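Local coordinates for stage III sporulation protein AF (Bacillus subtilis, PDB 6DCS) that forms part of a membrane-associated channel essential for sporulation, here represented by its ring-building-motif domain, at residues H77-D81 and H82-T86; A95-I98 and Q99-A103; A9-R12 and A13-L16. All coordinates share one frame; numbering follows the deposited sequence.

The chain has the helix-strand-strand-helix-strand order of a ring-building-motif domain, with two helices packed against a three-stranded sheet. Interactions 1 and 2 both use helix 81-106. Interaction 1 is its capped start, on the surface. Interaction 2 lies farther along, where one face turns to the sheet; their centres are 25 Å apart. Interaction 3 is the start of the other helix, 11-30. It is on the opposite side of the chain's centre from both, with its centre 48 Å from that of interaction 1 and 28 Å from that of interaction 2. Of the three, interaction 3 alone has a sulfate ion, probably from the crystallisation liquor. None of the three touches another.

Interaction 1: H77-D81 and H82-T86; sequences HIDTD and HAYVT
T80 is the N-cap of helix 81-106, the long second helix of this ring-building-motif domain, and caps A83 N in the first turn. T80 stands just before the helix. Its OG1 accepts a hydrogen bond from A83 N at 3.1 Å, with an N-H...O angle of 149°. The torsion explains the reach: chi1 of 43° sets OG1 between the backbone N and the carbonyl carbon, turned forward to the amide of A83. CG2 is left beside the backbone N. The same hydroxyl lies near the plane of the H82 ring, at its edge, without bonding to it.

D79 leads into the cap. Its CB meets the CB of A83 at 4.2 Å. Its OD1 comes to the edge of the Y84 ring, and the carboxylate and ring planes are 64° apart. A long, weak ion pair joins the same oxygen to K87, about one turn beyond Y84. The acid of D81, in the first turn, would probably suit the helix dipole.

The first backbone bonds are uneven. Y84 N makes weak bonds to both T80 O and D81 O, whereas V85 N bonds well to D81 O at 3.2 Å. H82 O takes two donors from T86, one from each face of its plane: N at 3.3 Å and the hydroxyl OG1 at 2.8 Å.

Interaction 2: A95-I98 and Q99-A103; sequences AKQI and QTQLA
I98 and L102 make an i to i+4 contact along helix 81-106, on the side that packs against the sheet. They lie one turn apart, side by side and pointing the same way. CG2 of I98 meets CD1 of L102 at 3.7 Å. CG2, anti to the backbone N of I98, is the branch that meets the next turn. Both residues are buried. I98 also touches M62 and L102 touches V60, two residues of strand 55-63, while Y36 in a loop adds to the cover on I98. Cutting L102 back to an alanine would probably leave I98 CG2 without its neighbour and open a gap between the helix and V60.

Regular helical bonds hold the turns in step: Q99 N to A95 O, T100 N to K96 O, Q101 N to Q97 O at 2.8 Å, and L102 N to I98 O at 3.0 Å.

The other faces are more polar. With chi1 at 46°, the T100 hydroxyl leans back over the preceding turn, its OG1 2.6 Å from Q97 O and 3.0 Å from K96 O. Its single proton can serve either carbonyl, and which one is not settled. Q99 extends beyond CG and runs alongside K96, with OE1 4.2 Å from K96 CG. Q99 is buried, and its NE2 gives a hydrogen bond to I113 O in strand 113-116.

The helix is therefore joined to the sheet by two kinds of chemistry: apolar contact through I98 and L102, and a directed amide bond through Q99.

Interaction 3: A9-R12 and A13-L16; sequences ASQR and AYIL. With SO4 (sulfate ion), chain C.
S10 O receives Y14 N at 2.7 Å and Q11 O receives I15 N at 3.0 Å, so the backbone closes the first turns of helix 11-30, followed by L16 N to R12 O. S10 is the N-cap residue. Its CB meets the CB of A13 at 3.5 Å.

Q11 and Y14 run side by side. The Q11 chain bends at chi2 (95°), which brings OE1 to 4.0 Å from Y14 CD2, with the amide and ring planes 73° apart. OE1 also lies near I15 CD1, where the two side chains meet at a slant. On the inner side of the helix, I15 rests on V49, and L16 on L43 and A45 of strand 37-45.

A sulfate ion sits at the start of the helix. R12 N gives a hydrogen bond to its O4 at 3.0 Å. The place of O4 is less sure, because it stands too close to S10 OG in the model. R12 also curls toward the ion from its side chain: a bend at chi3 (-83°) puts NE 3.0 Å and NH2 3.2 Å from sulfate O2, which lies oblique to the guanidinium. NH1 makes a weak hydrogen bond to E47 O.

An anion here would probably be favoured by the positive end of the helix dipole and by the arginine charge together, although the sulfate is no evidence of a natural ligand.

Interaction 1: H77-D81 and H82-T86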
loop_
_atom_site.group_PDB
_atom_site.type_symbol
_atom_site.label_atom_id
_atom_site.label_comp_id
_atom_site.label_asym_id
_atom_site.label_seq_id
_atom_site.Cartn_x
_atom_site.Cartn_y
_atom_site.Cartn_z
ATOM N N HIS A 77 -25.864 -0.436 11.776
ATOM C CA HIS A 77 -25.171 -1.421 12.560
ATOM C C HIS A 77 -25.380 -1.074 14.026
ATOM O O HIS A 77 -25.489 0.099 14.378
ATOM C CB HIS A 77 -23.681 -1.470 12.211
ATOM C CG HIS A 77 -23.056 -2.801 12.506
ATOM N ND1 HIS A 77 -23.632 -3.995 12.120
ATOM C CD2 HIS A 77 -21.926 -3.128 13.179
ATOM C CE1 HIS A 77 -22.876 -4.999 12.530
ATOM N NE2 HIS A 77 -21.836 -4.500 13.175
ATOM N N ILE A 78 -25.471 -2.105 14.873
ATOM C CA ILE A 78 -25.586 -1.922 16.314
ATOM C C ILE A 78 -24.615 -2.879 16.999
ATOM O O ILE A 78 -24.598 -4.080 16.704
ATOM C CB ILE A 78 -27.036 -2.129 16.795
ATOM C CG1 ILE A 78 -27.951 -1.095 16.111
ATOM C CG2 ILE A 78 -27.118 -2.074 18.307
ATOM C CD1 ILE A 78 -29.197 -0.695 16.887
ATOM N N ASP A 79 -23.796 -2.342 17.901
ATOM C CA ASP A 79 -22.706 -3.088 18.505
ATOM C C ASP A 79 -22.631 -2.844 20.002
ATOM O O ASP A 79 -22.952 -1.767 20.493
ATOM C CB ASP A 79 -21.358 -2.697 17.914
ATOM C CG ASP A 79 -21.196 -3.143 16.488
ATOM O OD1 ASP A 79 -20.123 -2.840 15.911
ATOM O OD2 ASP A 79 -22.130 -3.774 15.936
ATOM N N THR A 80 -22.164 -3.850 20.726
ATOM C CA THR A 80 -21.744 -3.599 22.089
ATOM C C THR A 80 -20.565 -2.657 22.026
ATOM O O THR A 80 -19.928 -2.526 20.976
ATOM C CB THR A 80 -21.344 -4.903 22.766
ATOM O OG1 THR A 80 -20.572 -5.663 21.834
ATOM C CG2 THR A 80 -22.575 -5.679 23.185
ATOM N N ASP A 81 -20.257 -1.990 23.140
ATOM C CA ASP A 81 -19.079 -1.142 23.079
ATOM C C ASP A 81 -17.865 -2.007 22.817
ATOM O O ASP A 81 -16.983 -1.660 22.018
ATOM C CB ASP A 81 -18.926 -0.306 24.349
ATOM C CG ASP A 81 -20.046 0.719 24.504
ATOM O OD1 ASP A 81 -21.227 0.352 24.354
ATOM O OD2 ASP A 81 -19.788 1.939 24.716
ATOM N N HIS A 82 -17.818 -3.165 23.475
ATOM C CA HIS A 82 -16.660 -4.040 23.366
ATOM C C HIS A 82 -16.495 -4.602 21.956
ATOM O O HIS A 82 -15.372 -4.702 21.459
ATOM C CB HIS A 82 -16.769 -5.174 24.386
ATOM C CG HIS A 82 -16.160 -6.426 23.922
ATOM N ND1 HIS A 82 -16.858 -7.353 23.177
ATOM C CD2 HIS A 82 -14.882 -6.859 24.008
ATOM C CE1 HIS A 82 -16.027 -8.328 22.857
ATOM N NE2 HIS A 82 -14.829 -8.056 23.356
ATOM N N ALA A 83 -17.587 -5.004 21.303
ATOM C CA ALA A 83 -17.475 -5.483 19.919
ATOM C C ALA A 83 -16.804 -4.452 19.039
ATOM O O ALA A 83 -15.992 -4.787 18.168
ATOM C CB ALA A 83 -18.852 -5.796 19.330
ATOM N N TYR A 84 -17.138 -3.185 19.274
ATOM C CA TYR A 84 -16.799 -2.091 18.377
ATOM C C TYR A 84 -15.314 -1.761 18.454
ATOM O O TYR A 84 -14.631 -1.684 17.429
ATOM C CB TYR A 84 -17.701 -0.913 18.759
ATOM C CG TYR A 84 -17.553 0.424 18.090
ATOM C CD1 TYR A 84 -18.160 0.694 16.872
ATOM C CD2 TYR A 84 -16.862 1.454 18.725
ATOM C CE1 TYR A 84 -18.060 1.951 16.274
ATOM C CE2 TYR A 84 -16.758 2.719 18.138
ATOM C CZ TYR A 84 -17.361 2.959 16.909
ATOM O OH TYR A 84 -17.249 4.215 16.326
ATOM N N VAL A 85 -14.795 -1.582 19.657
ATOM C CA VAL A 85 -13.389 -1.240 19.789
ATOM C C VAL A 85 -12.495 -2.403 19.349
ATOM O O VAL A 85 -11.457 -2.194 18.705
ATOM C CB VAL A 85 -13.106 -0.790 21.239
ATOM C CG1 VAL A 85 -13.661 -1.810 22.234
ATOM C CG2 VAL A 85 -11.606 -0.554 21.468
ATOM N N THR A 86 -12.868 -3.644 19.669
ATOM C CA THR A 86 -12.011 -4.768 19.275
ATOM C C THR A 86 -12.081 -5.028 17.771
ATOM O O THR A 86 -11.059 -5.354 17.154
ATOM C CB THR A 86 -12.343 -6.047 20.066
ATOM O OG1 THR A 86 -13.717 -6.413 19.898
ATOM C CG2 THR A 86 -12.055 -5.875 21.548
#

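Interaction 2: A95-I98 and Q99-A103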
loop_
_atom_site.group_PDB
_atom_site.type_symbol
_atom_site.label_atom_id
_atom_site.label_comp_id
_atom_site.label_asym_id
_atom_site.label_seq_id
_atom_site.Cartn_x
_atom_site.Cartn_y
_atom_site.Cartn_z
ATOM N N ALA A 95 -3.853 -3.898 9.182
ATOM C CA ALA A 95 -3.162 -2.878 8.396
ATOM C C ALA A 95 -1.674 -2.832 8.733
ATOM O O ALA A 95 -0.819 -2.899 7.838
ATOM C CB ALA A 95 -3.807 -1.506 8.627
ATOM N N LYS A 96 -1.353 -2.758 10.026
ATOM C CA LYS A 96 0.038 -2.674 10.433
ATOM C C LYS A 96 0.816 -3.933 10.037
ATOM O O LYS A 96 2.042 -3.893 9.909
ATOM C CB LYS A 96 0.105 -2.434 11.940
ATOM C CG LYS A 96 1.384 -1.795 12.417
ATOM C CD LYS A 96 1.143 -1.066 13.746
ATOM C CE LYS A 96 1.052 0.476 13.590
ATOM N NZ LYS A 96 0.094 1.000 14.614
ATOM N N GLN A 97 0.148 -5.061 9.824
ATOM C CA GLN A 97 0.932 -6.245 9.477
ATOM C C GLN A 97 1.337 -6.267 8.013
ATOM O O GLN A 97 2.481 -6.624 7.713
ATOM C CB GLN A 97 0.184 -7.531 9.820
ATOM C CG GLN A 97 1.038 -8.809 9.614
ATOM C CD GLN A 97 0.285 -9.951 8.909
ATOM O OE1 GLN A 97 -0.720 -9.732 8.212
ATOM N NE2 GLN A 97 0.736 -11.188 9.148
ATOM N N ILE A 98 0.433 -5.914 7.095
ATOM C CA ILE A 98 0.837 -5.662 5.707
ATOM C C ILE A 98 1.968 -4.629 5.636
ATOM O O ILE A 98 2.902 -4.781 4.847
ATOM C CB ILE A 98 -0.364 -5.207 4.869
ATOM C CG1 ILE A 98 -1.451 -6.262 4.932
ATOM C CG2 ILE A 98 0.064 -4.994 3.435
ATOM C CD1 ILE A 98 -2.835 -5.649 4.797
ATOM N N GLN A 99 1.908 -3.573 6.447
ATOM C CA GLN A 99 3.026 -2.632 6.509
ATOM C C GLN A 99 4.379 -3.286 6.794
ATOM O O GLN A 99 5.347 -3.117 6.039
ATOM C CB GLN A 99 2.788 -1.570 7.580
ATOM C CG GLN A 99 3.772 -0.414 7.448
ATOM C CD GLN A 99 3.749 0.567 8.604
ATOM O OE1 GLN A 99 3.960 0.174 9.765
ATOM N NE2 GLN A 99 3.527 1.847 8.298
ATOM N N THR A 100 4.470 -3.994 7.920
ATOM C CA THR A 100 5.694 -4.693 8.285
ATOM C C THR A 100 6.088 -5.741 7.234
ATOM O O THR A 100 7.260 -5.861 6.864
ATOM C CB THR A 100 5.466 -5.328 9.643
ATOM O OG1 THR A 100 4.194 -5.965 9.577
ATOM C CG2 THR A 100 5.392 -4.294 10.732
ATOM N N GLN A 101 5.120 -6.509 6.742
ATOM C CA GLN A 101 5.425 -7.492 5.715
ATOM C C GLN A 101 6.132 -6.838 4.541
ATOM O O GLN A 101 7.169 -7.327 4.072
ATOM C CB GLN A 101 4.145 -8.185 5.249
ATOM C CG GLN A 101 4.025 -9.659 5.604
ATOM C CD GLN A 101 2.875 -10.361 4.862
ATOM O OE1 GLN A 101 1.714 -10.330 5.302
ATOM N NE2 GLN A 101 3.203 -11.010 3.740
ATOM N N LEU A 102 5.603 -5.712 4.052
ATOM C CA LEU A 102 6.230 -5.075 2.903
ATOM C C LEU A 102 7.554 -4.426 3.293
ATOM O O LEU A 102 8.533 -4.481 2.538
ATOM C CB LEU A 102 5.274 -4.068 2.290
ATOM C CG LEU A 102 3.916 -4.566 1.820
ATOM C CD1 LEU A 102 2.932 -3.369 1.757
ATOM C CD2 LEU A 102 4.049 -5.224 0.485
ATOM N N ALA A 103 7.605 -3.827 4.483
ATOM C CA ALA A 103 8.871 -3.354 5.029
ATOM C C ALA A 103 9.958 -4.424 4.916
ATOM O O ALA A 103 11.027 -4.189 4.342
ATOM C CB ALA A 103 8.678 -2.949 6.487
#

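Interaction 3: A9-R12 and A13-L16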
loop_
_atom_site.group_PDB
_atom_site.type_symbol
_atom_site.label_atom_id
_atom_site.label_comp_id
_atom_site.label_asym_id
_atom_site.label_seq_id
_atom_site.Cartn_x
_atom_site.Cartn_y
_atom_site.Cartn_z
ATOM N N ALA A 9 6.956 13.516 -20.602
ATOM C CA ALA A 9 8.292 12.966 -20.771
ATOM C C ALA A 9 9.176 13.340 -19.596
ATOM O O ALA A 9 9.201 14.498 -19.171
ATOM C CB ALA A 9 8.902 13.467 -22.081
ATOM N N SER A 10 9.873 12.347 -19.040
ATOM C CA SER A 10 10.725 12.579 -17.879
ATOM C C SER A 10 11.607 11.362 -17.617
ATOM O O SER A 10 11.137 10.303 -17.154
ATOM C CB SER A 10 9.880 12.899 -16.659
ATOM O OG SER A 10 10.623 13.621 -15.706
ATOM N N GLN A 11 12.896 11.520 -17.923
ATOM C CA GLN A 11 13.912 10.607 -17.428
ATOM C C GLN A 11 13.649 10.261 -15.977
ATOM O O GLN A 11 13.494 9.090 -15.610
ATOM C CB GLN A 11 15.290 11.242 -17.545
ATOM C CG GLN A 11 16.350 10.376 -16.953
ATOM C CD GLN A 11 16.987 9.530 -18.032
ATOM O OE1 GLN A 11 16.993 8.297 -17.964
ATOM N NE2 GLN A 11 17.531 10.202 -19.053
ATOM N N ARG A 12 13.606 11.285 -15.135
ATOM C CA ARG A 12 13.438 11.044 -13.713
ATOM C C ARG A 12 12.199 10.205 -13.453
ATOM O O ARG A 12 12.232 9.284 -12.639
ATOM C CB ARG A 12 13.368 12.367 -12.962
ATOM C CG ARG A 12 14.688 12.817 -12.368
ATOM C CD ARG A 12 14.460 14.060 -11.512
ATOM N NE ARG A 12 14.440 15.300 -12.300
ATOM C CZ ARG A 12 15.371 16.245 -12.226
ATOM N NH1 ARG A 12 16.387 16.084 -11.395
ATOM N NH2 ARG A 12 15.281 17.347 -12.974
ATOM N N ALA A 13 11.109 10.473 -14.171
ATOM C CA ALA A 13 9.914 9.666 -13.952
ATOM C C ALA A 13 10.105 8.244 -14.450
ATOM O O ALA A 13 9.666 7.293 -13.795
ATOM C CB ALA A 13 8.711 10.292 -14.631
ATOM N N TYR A 14 10.756 8.077 -15.608
ATOM C CA TYR A 14 11.020 6.742 -16.138
ATOM C C TYR A 14 11.677 5.857 -15.088
ATOM O O TYR A 14 11.225 4.733 -14.813
ATOM C CB TYR A 14 11.921 6.831 -17.371
ATOM C CG TYR A 14 12.754 5.576 -17.552
ATOM C CD1 TYR A 14 12.164 4.400 -17.984
ATOM C CD2 TYR A 14 14.115 5.572 -17.269
ATOM C CE1 TYR A 14 12.894 3.269 -18.131
ATOM C CE2 TYR A 14 14.855 4.455 -17.421
ATOM C CZ TYR A 14 14.244 3.275 -17.850
ATOM O OH TYR A 14 14.966 2.090 -18.006
ATOM N N ILE A 15 12.785 6.346 -14.530
ATOM C CA ILE A 15 13.513 5.598 -13.521
ATOM C C ILE A 15 12.582 5.228 -12.391
ATOM O O ILE A 15 12.529 4.062 -11.957
ATOM C CB ILE A 15 14.700 6.428 -13.021
ATOM C CG1 ILE A 15 15.776 6.466 -14.099
ATOM C CG2 ILE A 15 15.221 5.893 -11.713
ATOM C CD1 ILE A 15 16.739 7.604 -13.894
ATOM N N LEU A 16 11.815 6.214 -11.923
ATOM C CA LEU A 16 10.859 6.008 -10.845
ATOM C C LEU A 16 9.793 4.980 -11.215
ATOM O O LEU A 16 9.348 4.220 -10.353
ATOM C CB LEU A 16 10.226 7.344 -10.477
ATOM C CG LEU A 16 9.491 7.409 -9.157
ATOM C CD1 LEU A 16 10.437 6.970 -8.102
ATOM C CD2 LEU A 16 8.995 8.804 -8.843
HETATM S S SO4 C . 13.659 15.109 -16.582
HETATM O O1 SO4 C . 12.784 16.199 -17.082
HETATM O O2 SO4 C . 14.315 15.489 -15.328
HETATM O O3 SO4 C . 14.639 14.704 -17.615
HETATM O O4 SO4 C . 12.830 13.964 -16.215
#